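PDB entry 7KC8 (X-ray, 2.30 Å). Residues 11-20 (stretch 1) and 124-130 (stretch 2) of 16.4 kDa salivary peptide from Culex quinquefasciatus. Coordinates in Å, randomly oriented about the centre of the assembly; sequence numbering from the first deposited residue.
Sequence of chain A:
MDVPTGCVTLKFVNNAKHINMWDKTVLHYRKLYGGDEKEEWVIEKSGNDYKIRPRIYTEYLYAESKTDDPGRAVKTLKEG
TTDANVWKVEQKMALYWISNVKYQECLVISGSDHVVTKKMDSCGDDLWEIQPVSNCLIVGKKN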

# COMPACT_ATOMS: atom_id res chain seq x y z
N LYS A 11 0.80 -7.28 -4.89
CA LYS A 11 1.78 -8.36 -4.67
C LYS A 11 3.20 -7.87 -4.92
O LYS A 11 3.49 -7.39 -5.98
CB LYS A 11 1.35 -9.57 -5.50
CG LYS A 11 2.09 -10.86 -5.25
CD LYS A 11 2.35 -11.60 -6.54
CE LYS A 11 2.62 -13.07 -6.37
NZ LYS A 11 1.62 -13.90 -7.09
N PHE A 12 4.04 -7.95 -3.90
CA PHE A 12 5.47 -7.60 -4.02
C PHE A 12 6.15 -8.74 -4.78
O PHE A 12 6.12 -9.88 -4.34
CB PHE A 12 6.05 -7.36 -2.64
CG PHE A 12 7.29 -6.52 -2.60
CD1 PHE A 12 7.29 -5.23 -3.11
CD2 PHE A 12 8.45 -6.99 -2.04
CE1 PHE A 12 8.44 -4.46 -3.07
CE2 PHE A 12 9.59 -6.22 -1.99
CZ PHE A 12 9.58 -4.96 -2.51
N VAL A 13 6.72 -8.41 -5.92
CA VAL A 13 7.36 -9.37 -6.86
C VAL A 13 8.47 -10.17 -6.19
O VAL A 13 8.44 -11.38 -6.28
CB VAL A 13 7.89 -8.63 -8.10
CG1 VAL A 13 8.82 -9.49 -8.92
CG2 VAL A 13 6.76 -8.12 -8.96
N ASN A 14 9.40 -9.51 -5.53
CA ASN A 14 10.58 -10.22 -5.05
C ASN A 14 10.25 -11.24 -3.97
O ASN A 14 11.01 -12.20 -3.81
CB ASN A 14 11.63 -9.24 -4.51
CG ASN A 14 12.10 -8.23 -5.56
OD1 ASN A 14 11.92 -8.43 -6.76
ND2 ASN A 14 12.69 -7.14 -5.09
N ASN A 15 9.14 -11.05 -3.25
CA ASN A 15 8.72 -11.87 -2.11
C ASN A 15 7.53 -12.77 -2.38
O ASN A 15 7.27 -13.67 -1.58
CB ASN A 15 8.32 -10.99 -0.92
CG ASN A 15 9.40 -10.09 -0.46
OD1 ASN A 15 10.55 -10.22 -0.89
ND2 ASN A 15 9.07 -9.18 0.45
N ALA A 16 6.75 -12.48 -3.42
CA ALA A 16 5.46 -13.12 -3.66
C ALA A 16 4.48 -12.87 -2.51
O ALA A 16 3.60 -13.70 -2.24
CB ALA A 16 5.62 -14.61 -3.92
N LYS A 17 4.60 -11.73 -1.83
CA LYS A 17 3.76 -11.41 -0.68
C LYS A 17 2.75 -10.33 -1.05
O LYS A 17 3.11 -9.30 -1.62
CB LYS A 17 4.61 -10.94 0.50
CG LYS A 17 5.47 -12.02 1.13
CD LYS A 17 4.64 -13.12 1.78
CE LYS A 17 5.51 -14.02 2.65
NZ LYS A 17 4.71 -14.83 3.60
N HIS A 18 1.51 -10.57 -0.66
CA HIS A 18 0.46 -9.55 -0.81
C HIS A 18 0.40 -8.75 0.48
O HIS A 18 0.85 -9.21 1.48
CB HIS A 18 -0.91 -10.18 -1.02
CG HIS A 18 -1.07 -10.92 -2.30
ND1 HIS A 18 -1.88 -10.48 -3.28
CD2 HIS A 18 -0.57 -12.08 -2.72
CE1 HIS A 18 -1.85 -11.32 -4.27
NE2 HIS A 18 -1.06 -12.29 -3.95
N ILE A 19 -0.08 -7.53 0.41
CA ILE A 19 -0.33 -6.73 1.61
C ILE A 19 -1.59 -7.27 2.29
O ILE A 19 -2.69 -7.13 1.76
CB ILE A 19 -0.51 -5.24 1.26
CG1 ILE A 19 0.73 -4.66 0.60
CG2 ILE A 19 -0.82 -4.45 2.52
CD1 ILE A 19 0.51 -3.23 0.13
N ASN A 20 -1.42 -7.85 3.47
CA ASN A 20 -2.55 -8.28 4.29
C ASN A 20 -2.70 -7.33 5.48
O ASN A 20 -1.80 -6.57 5.82
CB ASN A 20 -2.37 -9.72 4.78
CG ASN A 20 -2.37 -10.73 3.65
OD1 ASN A 20 -2.44 -10.36 2.47
ND2 ASN A 20 -2.25 -12.00 3.99
N GLY A 124 12.91 1.24 -8.71
CA GLY A 124 12.73 0.43 -9.90
C GLY A 124 13.14 -1.02 -9.78
O GLY A 124 12.91 -1.78 -10.72
N ASP A 125 13.74 -1.42 -8.66
CA ASP A 125 14.06 -2.83 -8.44
C ASP A 125 13.18 -3.44 -7.37
O ASP A 125 13.44 -4.56 -6.91
CB ASP A 125 15.54 -3.00 -8.07
CG ASP A 125 16.42 -3.22 -9.28
OD1 ASP A 125 16.29 -4.30 -9.91
OD2 ASP A 125 17.24 -2.33 -9.62
N ASP A 126 12.13 -2.73 -6.95
CA ASP A 126 11.24 -3.18 -5.88
C ASP A 126 9.80 -3.05 -6.38
O ASP A 126 9.02 -2.22 -5.91
CB ASP A 126 11.48 -2.38 -4.62
CG ASP A 126 12.76 -2.77 -3.95
OD1 ASP A 126 13.84 -2.31 -4.39
OD2 ASP A 126 12.69 -3.54 -2.97
N LEU A 127 9.47 -3.90 -7.34
CA LEU A 127 8.26 -3.76 -8.13
C LEU A 127 7.11 -4.57 -7.55
O LEU A 127 7.30 -5.58 -6.87
CB LEU A 127 8.50 -4.19 -9.58
CG LEU A 127 9.61 -3.46 -10.33
CD1 LEU A 127 9.64 -3.88 -11.80
CD2 LEU A 127 9.45 -1.94 -10.20
N TRP A 128 5.91 -4.11 -7.85
CA TRP A 128 4.67 -4.70 -7.39
C TRP A 128 3.91 -5.27 -8.58
O TRP A 128 3.98 -4.73 -9.68
CB TRP A 128 3.80 -3.65 -6.71
CG TRP A 128 4.32 -3.24 -5.40
CD1 TRP A 128 5.27 -2.29 -5.14
CD2 TRP A 128 3.90 -3.76 -4.14
NE1 TRP A 128 5.47 -2.19 -3.77
CE2 TRP A 128 4.65 -3.09 -3.14
CE3 TRP A 128 2.98 -4.74 -3.76
CZ2 TRP A 128 4.48 -3.36 -1.79
CZ3 TRP A 128 2.83 -5.01 -2.42
CH2 TRP A 128 3.56 -4.31 -1.45
N GLU A 129 3.17 -6.34 -8.34
CA GLU A 129 2.19 -6.82 -9.31
C GLU A 129 0.83 -6.27 -8.91
O GLU A 129 0.35 -6.55 -7.80
CB GLU A 129 2.18 -8.35 -9.39
N ILE A 130 0.24 -5.46 -9.78
CA ILE A 130 -1.10 -4.86 -9.51
C ILE A 130 -2.10 -5.50 -10.47
O ILE A 130 -2.31 -4.99 -11.55
CB ILE A 130 -1.06 -3.32 -9.53
CG1 ILE A 130 0.09 -2.78 -8.68
CG2 ILE A 130 -2.38 -2.75 -9.09
CD1 ILE A 130 0.16 -1.29 -8.57
O HOH W 1 11.06 -6.07 -8.46
O HOH W 2 9.39 -6.66 -5.31

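Stretch 2 meets stretch 1 as a short antiparallel strand pairing that opens, at its start, into a junction bridged by two waters; together the contacts bury 521 Å² of surface. Gly-124 makes no contact with stretch 1, and the interaction begins at Asp-125, through its backbone. The side-chain amide of Asn-14 donates a hydrogen bond from Asn-14 ND2 to Asp-125 O (3.2 Å). Asparagine suits this exposed position because the same amide offers an acceptor as well: Asn-14 OD1 receives a hydrogen bond from water 1 (3.0 Å), which in turn accepts one from Leu-127 N (2.9 Å) and donates a weak one to Asp-125 O (3.2 Å).

At Asp-126 the carboxylate reaches the aromatic ring of stretch 1. Asp-126 OD2 lies 3.4 Å from Phe-12 CZ, at the ring edge and near the ring plane, where the slightly positive C-H groups favour an acidic oxygen.

Leu-127 contributes mainly its main chain. Leu-127 O accepts a hydrogen bond from Val-13 N (3.0 Å) and another from water 2 (2.8 Å), which itself accepts one from Asn-14 N (2.9 Å). The water thus links the two stretches just where they diverge, Asn-14 CA and Asp-126 CA being 7.1 Å apart. Apolar contact is looser here, with Val-13 CG2 4.3 Å from Leu-127 CB.

Trp-128 is the centre of the buried contact. It forms a non-hydrogen-bonded pair with Phe-12, with Phe-12 CA and Trp-128 CA 4.5 Å apart, so both side chains project from the same face of the sheet. The Phe-12 ring turns its edge toward the indole face, with planes at 60° and its centroid 5.0 Å from that of the Trp-128 five-membered ring; Phe-12 CD1 approaches Trp-128 CE2 to 3.4 Å. Phe-12 CB sits over the Trp-128 six-membered ring, 4.0 Å from its centroid, in a CH-pi contact. The indole is long enough to reach the returning strand as well, where Ile-19 CG1 packs 3.5 Å from Trp-128 CH2. The intervening turn is spanned by a backbone hydrogen bond from Phe-12 N to Lys-17 O (2.8 Å).

At Glu-129 the pairing is carried by two backbone hydrogen bonds, Glu-129 N to Lys-11 O (2.6 Å) and Lys-11 N to Glu-129 O (3.0 Å). Lys-11 CB and Glu-129 CB, 4.2 Å apart, lie on the sheet face opposite the aromatic pair; the Glu-129 side chain is not modelled beyond CB, while the Lys-11 chain leads away. Ile-130 points away from stretch 1.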